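Local atomic coordinates of nucleoside hydrolase, putative (Trypanosoma brucei, PDB entry 3FZ0), a protein that belongs to the nucleoside hydrolase family, with a mixed beta sheet flanked by helices and a bound calcium ion. Residues V296-L308 against T313-E325. The protein carries 2 engineered substitutions. Residues are numbered along the deposited sequence; the frame is centred on the assembly and turned at random.
Sequences VLDSFLTYVTVEL and TRGATCIDWYGTE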
ATOM      1  N   VAL B 296     -30.472  11.343  16.158  1.00 63.93           N
ATOM      2  CA  VAL B 296     -29.952  10.139  15.548  1.00 63.62           C
ATOM      3  C   VAL B 296     -31.095   9.133  15.539  1.00 63.70           C
ATOM      4  O   VAL B 296     -31.468   8.619  16.564  1.00 64.24           O
ATOM      5  CB  VAL B 296     -28.693   9.593  16.317  1.00 63.67           C
ATOM      6  CG1 VAL B 296     -28.276   8.196  15.834  1.00 61.92           C
ATOM      7  CG2 VAL B 296     -27.526  10.573  16.237  1.00 62.55           C
ATOM      8  N   LEU B 297     -31.659   8.873  14.375  1.00 63.93           N
ATOM      9  CA  LEU B 297     -32.744   7.895  14.244  1.00 64.28           C
ATOM     10  C   LEU B 297     -32.227   6.462  14.095  1.00 64.78           C
ATOM     11  O   LEU B 297     -32.900   5.513  14.495  1.00 64.46           O
ATOM     12  CB  LEU B 297     -33.689   8.256  13.085  1.00 63.58           C
ATOM     13  CG  LEU B 297     -34.568   9.515  13.270  1.00 64.08           C
ATOM     14  CD1 LEU B 297     -35.494   9.779  12.047  1.00 60.77           C
ATOM     15  CD2 LEU B 297     -35.373   9.531  14.645  1.00 61.20           C
ATOM     16  N   ASP B 298     -31.032   6.317  13.522  1.00 65.57           N
ATOM     17  CA  ASP B 298     -30.452   5.006  13.259  1.00 66.41           C
ATOM     18  C   ASP B 298     -28.943   5.098  13.235  1.00 65.99           C
ATOM     19  O   ASP B 298     -28.376   6.089  12.733  1.00 66.38           O
ATOM     20  CB  ASP B 298     -30.959   4.444  11.928  1.00 67.29           C
ATOM     21  CG  ASP B 298     -31.009   2.931  11.909  1.00 70.97           C
ATOM     22  OD1 ASP B 298     -30.455   2.250  12.825  1.00 74.68           O
ATOM     23  OD2 ASP B 298     -31.597   2.402  10.948  1.00 75.26           O
ATOM     24  N   SER B 299     -28.296   4.074  13.795  1.00 65.13           N
ATOM     25  CA  SER B 299     -26.842   3.957  13.764  1.00 64.00           C
ATOM     26  C   SER B 299     -26.372   2.515  13.974  1.00 63.84           C
ATOM     27  O   SER B 299     -27.160   1.617  14.283  1.00 63.38           O
ATOM     28  CB  SER B 299     -26.192   4.906  14.775  1.00 63.99           C
ATOM     29  OG  SER B 299     -26.561   4.597  16.087  1.00 62.39           O
ATOM     30  N   PHE B 300     -25.077   2.299  13.765  1.00 63.26           N
ATOM     31  CA  PHE B 300     -24.494   0.980  13.860  1.00 62.38           C
ATOM     32  C   PHE B 300     -23.138   1.044  14.569  1.00 61.57           C
ATOM     33  O   PHE B 300     -22.158   1.590  14.037  1.00 61.59           O
ATOM     34  CB  PHE B 300     -24.390   0.310  12.478  1.00 62.50           C
ATOM     35  CG  PHE B 300     -23.886  -1.111  12.542  1.00 63.20           C
ATOM     36  CD1 PHE B 300     -24.628  -2.097  13.208  1.00 63.82           C
ATOM     37  CD2 PHE B 300     -22.662  -1.460  11.972  1.00 62.82           C
ATOM     38  CE1 PHE B 300     -24.150  -3.439  13.306  1.00 64.45           C
ATOM     39  CE2 PHE B 300     -22.185  -2.796  12.059  1.00 63.02           C
ATOM     40  CZ  PHE B 300     -22.924  -3.782  12.720  1.00 62.50           C
ATOM     41  N   LEU B 301     -23.105   0.509  15.784  1.00 60.35           N
ATOM     42  CA  LEU B 301     -21.891   0.500  16.588  1.00 59.35           C
ATOM     43  C   LEU B 301     -21.021  -0.699  16.219  1.00 58.99           C
ATOM     44  O   LEU B 301     -21.438  -1.856  16.368  1.00 59.21           O
ATOM     45  CB  LEU B 301     -22.253   0.503  18.082  1.00 59.04           C
ATOM     46  CG  LEU B 301     -21.135   0.370  19.148  1.00 60.21           C
ATOM     47  CD1 LEU B 301     -20.041   1.434  18.987  1.00 60.11           C
ATOM     48  CD2 LEU B 301     -21.679   0.371  20.592  1.00 58.19           C
ATOM     49  N   THR B 302     -19.810  -0.434  15.739  1.00 58.32           N
ATOM     50  CA  THR B 302     -18.902  -1.530  15.356  1.00 58.18           C
ATOM     51  C   THR B 302     -17.461  -1.033  15.340  1.00 58.39           C
ATOM     52  O   THR B 302     -17.207   0.066  15.824  1.00 59.37           O
ATOM     53  CB  THR B 302     -19.282  -2.118  13.980  1.00 58.07           C
ATOM     54  OG1 THR B 302     -18.417  -3.216  13.676  1.00 57.06           O
ATOM     55  CG2 THR B 302     -19.174  -1.041  12.890  1.00 57.16           C
ATOM     56  N   TYR B 303     -16.546  -1.825  14.765  1.00 57.92           N
ATOM     57  CA  TYR B 303     -15.159  -1.409  14.553  1.00 57.71           C
ATOM     58  C   TYR B 303     -14.981  -0.704  13.208  1.00 57.93           C
ATOM     59  O   TYR B 303     -15.366  -1.235  12.162  1.00 57.78           O
ATOM     60  CB  TYR B 303     -14.208  -2.598  14.614  1.00 57.61           C
ATOM     61  CG  TYR B 303     -12.768  -2.216  14.353  1.00 58.26           C
ATOM     62  CD1 TYR B 303     -11.989  -1.590  15.358  1.00 58.49           C
ATOM     63  CD2 TYR B 303     -12.167  -2.485  13.112  1.00 57.41           C
ATOM     64  CE1 TYR B 303     -10.666  -1.232  15.131  1.00 58.02           C
ATOM     65  CE2 TYR B 303     -10.836  -2.134  12.871  1.00 56.80           C
ATOM     66  CZ  TYR B 303     -10.099  -1.502  13.885  1.00 58.70           C
ATOM     67  OH  TYR B 303      -8.790  -1.158  13.654  1.00 58.36           O
ATOM     68  N   VAL B 304     -14.386   0.486  13.266  1.00 57.68           N
ATOM     69  CA  VAL B 304     -14.098   1.305  12.117  1.00 57.38           C
ATOM     70  C   VAL B 304     -12.639   1.762  12.164  1.00 58.38           C
ATOM     71  O   VAL B 304     -12.084   2.043  13.243  1.00 58.06           O
ATOM     72  CB  VAL B 304     -15.055   2.520  12.096  1.00 57.30           C
ATOM     73  CG1 VAL B 304     -14.720   3.508  10.990  1.00 55.21           C
ATOM     74  CG2 VAL B 304     -16.480   2.031  11.952  1.00 56.46           C
ATOM     75  N   THR B 305     -12.010   1.792  10.989  1.00 58.77           N
ATOM     76  CA  THR B 305     -10.695   2.415  10.838  1.00 59.12           C
ATOM     77  C   THR B 305     -10.560   3.128   9.490  1.00 59.47           C
ATOM     78  O   THR B 305     -11.459   3.068   8.677  1.00 60.07           O
ATOM     79  CB  THR B 305      -9.548   1.420  11.116  1.00 59.09           C
ATOM     80  OG1 THR B 305      -8.358   2.158  11.370  1.00 60.48           O
ATOM     81  CG2 THR B 305      -9.308   0.477   9.968  1.00 57.77           C
ATOM     82  N   VAL B 306      -9.457   3.828   9.270  1.00 59.44           N
ATOM     83  CA  VAL B 306      -9.182   4.475   7.975  1.00 59.29           C
ATOM     84  C   VAL B 306      -7.995   3.792   7.248  1.00 59.64           C
ATOM     85  O   VAL B 306      -6.953   3.537   7.849  1.00 60.23           O
ATOM     86  CB  VAL B 306      -8.885   5.976   8.186  1.00 59.45           C
ATOM     87  CG1 VAL B 306      -8.717   6.690   6.836  1.00 59.61           C
ATOM     88  CG2 VAL B 306     -10.000   6.640   9.038  1.00 57.90           C
ATOM     89  N   GLU B 307      -8.170   3.448   5.977  1.00 59.80           N
ATOM     90  CA  GLU B 307      -7.080   2.926   5.118  1.00 59.09           C
ATOM     91  C   GLU B 307      -5.984   3.972   4.924  1.00 59.21           C
ATOM     92  O   GLU B 307      -6.271   5.120   4.567  1.00 59.70           O
ATOM     93  CB  GLU B 307      -7.635   2.556   3.744  1.00 58.78           C
ATOM     94  CG  GLU B 307      -6.574   2.065   2.727  1.00 59.92           C
ATOM     95  CD  GLU B 307      -5.824   0.798   3.190  1.00 61.72           C
ATOM     96  OE1 GLU B 307      -6.464  -0.230   3.459  1.00 64.50           O
ATOM     97  OE2 GLU B 307      -4.585   0.811   3.281  1.00 61.44           O
ATOM     98  N   LEU B 308      -4.734   3.578   5.148  1.00 59.07           N
ATOM     99  CA  LEU B 308      -3.619   4.482   4.937  1.00 58.68           C
ATOM    100  C   LEU B 308      -2.811   4.194   3.676  1.00 59.15           C
ATOM    101  O   LEU B 308      -2.095   5.078   3.191  1.00 59.64           O
ATOM    102  CB  LEU B 308      -2.666   4.415   6.126  1.00 58.38           C
ATOM    103  CG  LEU B 308      -3.196   4.725   7.530  1.00 58.80           C
ATOM    104  CD1 LEU B 308      -2.085   4.523   8.600  1.00 57.46           C
ATOM    105  CD2 LEU B 308      -3.848   6.133   7.608  1.00 56.51           C
ATOM    106  N   THR B 313      -7.746   3.758  -2.618  1.00 60.53           N
ATOM    107  CA  THR B 313      -8.527   3.749  -1.378  1.00 60.64           C
ATOM    108  C   THR B 313      -7.899   4.471  -0.161  1.00 60.94           C
ATOM    109  O   THR B 313      -8.434   4.388   0.970  1.00 61.01           O
ATOM    110  CB  THR B 313      -8.877   2.323  -0.938  1.00 61.00           C
ATOM    111  OG1 THR B 313      -7.684   1.541  -0.917  1.00 60.34           O
ATOM    112  CG2 THR B 313      -9.868   1.687  -1.881  1.00 60.80           C
ATOM    113  N   ARG B 314      -6.796   5.194  -0.364  1.00 60.75           N
ATOM    114  CA  ARG B 314      -6.222   5.960   0.752  1.00 60.96           C
ATOM    115  C   ARG B 314      -7.313   6.899   1.255  1.00 60.24           C
ATOM    116  O   ARG B 314      -7.946   7.548   0.456  1.00 59.59           O
ATOM    117  CB  ARG B 314      -4.941   6.704   0.332  1.00 60.89           C
ATOM    118  CG  ARG B 314      -4.618   7.925   1.180  1.00 62.13           C
ATOM    119  CD  ARG B 314      -3.189   8.414   1.056  1.00 61.39           C
ATOM    120  NE  ARG B 314      -2.530   7.994   2.252  1.00 63.89           N
ATOM    121  CZ  ARG B 314      -2.114   8.750   3.268  1.00 62.08           C
ATOM    122  NH1 ARG B 314      -2.194  10.074   3.286  1.00 59.35           N
ATOM    123  NH2 ARG B 314      -1.564   8.116   4.282  1.00 62.81           N
ATOM    124  N   GLY B 315      -7.548   6.909   2.569  1.00 60.27           N
ATOM    125  CA  GLY B 315      -8.597   7.737   3.183  1.00 59.74           C
ATOM    126  C   GLY B 315      -9.941   7.031   3.333  1.00 59.86           C
ATOM    127  O   GLY B 315     -10.829   7.549   3.979  1.00 59.89           O
ATOM    128  N   ALA B 316     -10.102   5.851   2.731  1.00 59.40           N
ATOM    129  CA  ALA B 316     -11.365   5.106   2.826  1.00 59.16           C
ATOM    130  C   ALA B 316     -11.688   4.785   4.264  1.00 59.38           C
ATOM    131  O   ALA B 316     -10.778   4.547   5.081  1.00 59.29           O
ATOM    132  CB  ALA B 316     -11.351   3.799   1.966  1.00 58.21           C
ATOM    133  N   THR B 317     -12.992   4.789   4.550  1.00 59.54           N
ATOM    134  CA  THR B 317     -13.551   4.326   5.789  1.00 59.47           C
ATOM    135  C   THR B 317     -13.808   2.819   5.688  1.00 59.86           C
ATOM    136  O   THR B 317     -14.605   2.376   4.867  1.00 59.35           O
ATOM    137  CB  THR B 317     -14.844   5.073   6.041  1.00 59.24           C
ATOM    138  OG1 THR B 317     -14.555   6.459   5.903  1.00 60.29           O
ATOM    139  CG2 THR B 317     -15.399   4.797   7.433  1.00 58.16           C
ATOM    140  N   CYS B 318     -13.119   2.053   6.532  1.00 59.77           N
ATOM    141  CA  CYS B 318     -13.332   0.621   6.676  1.00 60.51           C
ATOM    142  C   CYS B 318     -14.191   0.283   7.885  1.00 60.29           C
ATOM    143  O   CYS B 318     -13.861   0.637   9.002  1.00 60.91           O
ATOM    144  CB  CYS B 318     -11.976  -0.064   6.810  1.00 60.96           C
ATOM    145  SG  CYS B 318     -10.880   0.527   5.524  1.00 64.54           S
ATOM    146  N   ILE B 319     -15.274  -0.449   7.649  1.00 59.84           N
ATOM    147  CA  ILE B 319     -16.285  -0.739   8.648  1.00 58.33           C
ATOM    148  C   ILE B 319     -16.505  -2.258   8.755  1.00 58.75           C
ATOM    149  O   ILE B 319     -16.690  -2.927   7.753  1.00 58.32           O
ATOM    150  CB  ILE B 319     -17.602  -0.047   8.250  1.00 58.45           C
ATOM    151  CG1 ILE B 319     -17.358   1.421   7.863  1.00 56.20           C
ATOM    152  CG2 ILE B 319     -18.675  -0.199   9.362  1.00 58.76           C
ATOM    153  CD1 ILE B 319     -18.623   2.249   7.826  1.00 53.28           C
ATOM    154  N   ASP B 320     -16.453  -2.803   9.973  1.00 59.01           N
ATOM    155  CA  ASP B 320     -16.642  -4.235  10.218  1.00 58.83           C
ATOM    156  C   ASP B 320     -18.144  -4.501  10.304  1.00 58.90           C
ATOM    157  O   ASP B 320     -18.716  -4.526  11.384  1.00 59.85           O
ATOM    158  CB  ASP B 320     -15.946  -4.584  11.546  1.00 59.55           C
ATOM    159  CG  ASP B 320     -15.646  -6.070  11.710  1.00 61.98           C
ATOM    160  OD1 ASP B 320     -16.173  -6.901  10.943  1.00 65.00           O
ATOM    161  OD2 ASP B 320     -14.859  -6.416  12.620  1.00 62.44           O
ATOM    162  N   TRP B 321     -18.798  -4.664   9.167  1.00 58.59           N
ATOM    163  CA  TRP B 321     -20.245  -4.862   9.133  1.00 58.18           C
ATOM    164  C   TRP B 321     -20.777  -6.183   9.770  1.00 58.61           C
ATOM    165  O   TRP B 321     -21.926  -6.203  10.246  1.00 58.84           O
ATOM    166  CB  TRP B 321     -20.762  -4.701   7.683  1.00 58.05           C
ATOM    167  CG  TRP B 321     -20.675  -3.278   7.161  1.00 58.46           C
ATOM    168  CD1 TRP B 321     -19.684  -2.741   6.370  1.00 57.41           C
ATOM    169  CD2 TRP B 321     -21.601  -2.219   7.414  1.00 58.22           C
ATOM    170  NE1 TRP B 321     -19.954  -1.420   6.106  1.00 58.58           N
ATOM    171  CE2 TRP B 321     -21.117  -1.067   6.738  1.00 58.52           C
ATOM    172  CE3 TRP B 321     -22.802  -2.125   8.144  1.00 59.95           C
ATOM    173  CZ2 TRP B 321     -21.781   0.174   6.786  1.00 59.08           C
ATOM    174  CZ3 TRP B 321     -23.496  -0.871   8.174  1.00 58.47           C
ATOM    175  CH2 TRP B 321     -22.974   0.252   7.499  1.00 58.39           C
ATOM    176  N   TYR B 322     -19.973  -7.261   9.776  1.00 58.15           N
ATOM    177  CA  TYR B 322     -20.462  -8.597  10.159  1.00 58.58           C
ATOM    178  C   TYR B 322     -19.700  -9.198  11.344  1.00 59.37           C
ATOM    179  O   TYR B 322     -19.999 -10.301  11.805  1.00 58.33           O
ATOM    180  CB  TYR B 322     -20.355  -9.568   8.957  1.00 58.66           C
ATOM    181  CG  TYR B 322     -21.049  -9.093   7.699  1.00 58.52           C
ATOM    182  CD1 TYR B 322     -20.319  -8.718   6.544  1.00 56.26           C
ATOM    183  CD2 TYR B 322     -22.448  -8.994   7.663  1.00 58.09           C
ATOM    184  CE1 TYR B 322     -20.985  -8.274   5.383  1.00 55.25           C
ATOM    185  CE2 TYR B 322     -23.113  -8.562   6.512  1.00 57.78           C
ATOM    186  CZ  TYR B 322     -22.395  -8.215   5.381  1.00 56.82           C
ATOM    187  OH  TYR B 322     -23.134  -7.784   4.298  1.00 57.95           O
ATOM    188  N   GLY B 323     -18.708  -8.450  11.831  1.00 60.74           N
ATOM    189  CA  GLY B 323     -17.873  -8.868  12.935  1.00 61.64           C
ATOM    190  C   GLY B 323     -18.675  -9.108  14.183  1.00 62.25           C
ATOM    191  O   GLY B 323     -19.576  -8.364  14.485  1.00 61.48           O
ATOM    192  N   THR B 324     -18.358 -10.195  14.879  1.00 63.84           N
ATOM    193  CA  THR B 324     -19.009 -10.513  16.137  1.00 64.77           C
ATOM    194  C   THR B 324     -18.053 -10.145  17.258  1.00 65.75           C
ATOM    195  O   THR B 324     -16.880  -9.805  17.009  1.00 65.63           O
ATOM    196  CB  THR B 324     -19.397 -12.022  16.228  1.00 65.35           C
ATOM    197  OG1 THR B 324     -18.220 -12.852  16.233  1.00 64.98           O
ATOM    198  CG2 THR B 324     -20.325 -12.440  15.075  1.00 64.29           C
ATOM    199  N   GLU B 325     -18.554 -10.207  18.490  1.00 66.60           N
ATOM    200  CA  GLU B 325     -17.693 -10.159  19.667  1.00 67.28           C
ATOM    201  C   GLU B 325     -16.497 -11.123  19.498  1.00 67.51           C
ATOM    202  O   GLU B 325     -15.362 -10.729  19.755  1.00 68.01           O
ATOM    203  CB  GLU B 325     -18.497 -10.403  20.968  1.00 67.01           C
ATOM    204  CG  GLU B 325     -19.023  -9.113  21.696  1.00 69.91           C
ATOM    205  CD  GLU B 325     -19.819  -8.085  20.780  1.00 73.00           C
ATOM    206  OE1 GLU B 325     -20.745  -8.476  20.021  1.00 73.08           O
ATOM    207  OE2 GLU B 325     -19.516  -6.869  20.835  1.00 73.07           O
TER
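A beta hairpin, strand 296-306 returning as strand 317-319, brings V304, T305 and V306 opposite I319, C318 and T317; the short axes run 4.7 Å apart at 154°, hence antiparallel. T305 and C318 form the hydrogen-bonded pair: T305 N reaches C318 O at 3.0 Å and C318 N reaches T305 O at 2.9 Å. V304-I319 and V306-T317 are the non-hydrogen-bonded pairs, and their side chains share one face of the sheet. There the CG2 methyls of V304 and I319 lie side by side, 4.1 Å apart, and I319 CG2 also meets T302 CG2. C318 and T305 turn to the other face, where T313 of a second subunit packs on C318. Within the chain the hairpin closes one edge of the family's mixed sheet, since 317-319 is its outermost strand and 296-306 also pairs with 337-343.

Just past the paired residues, T302 OG1 donates to D320 O at 2.7 Å, approaching out of the carbonyl plane; its placement anti to the backbone N (chi1 -177°) directs the hydroxyl to that oxygen. The same D320 O lies at the edge of the F300 ring. F300 and the six-membered ring of W321 are nearly parallel (4°), but a centroid separation of 5.5 Å shows that one ring is displaced well to the side of the other, leaving little stacking. At the turn end, R314 presents NE (3.1 Å) and NH2 (3.3 Å) together to the single oxygen L308 O, which lies in the guanidinium plane; E188 forms a salt bridge with NH2, which would further fix the rotation of that plane.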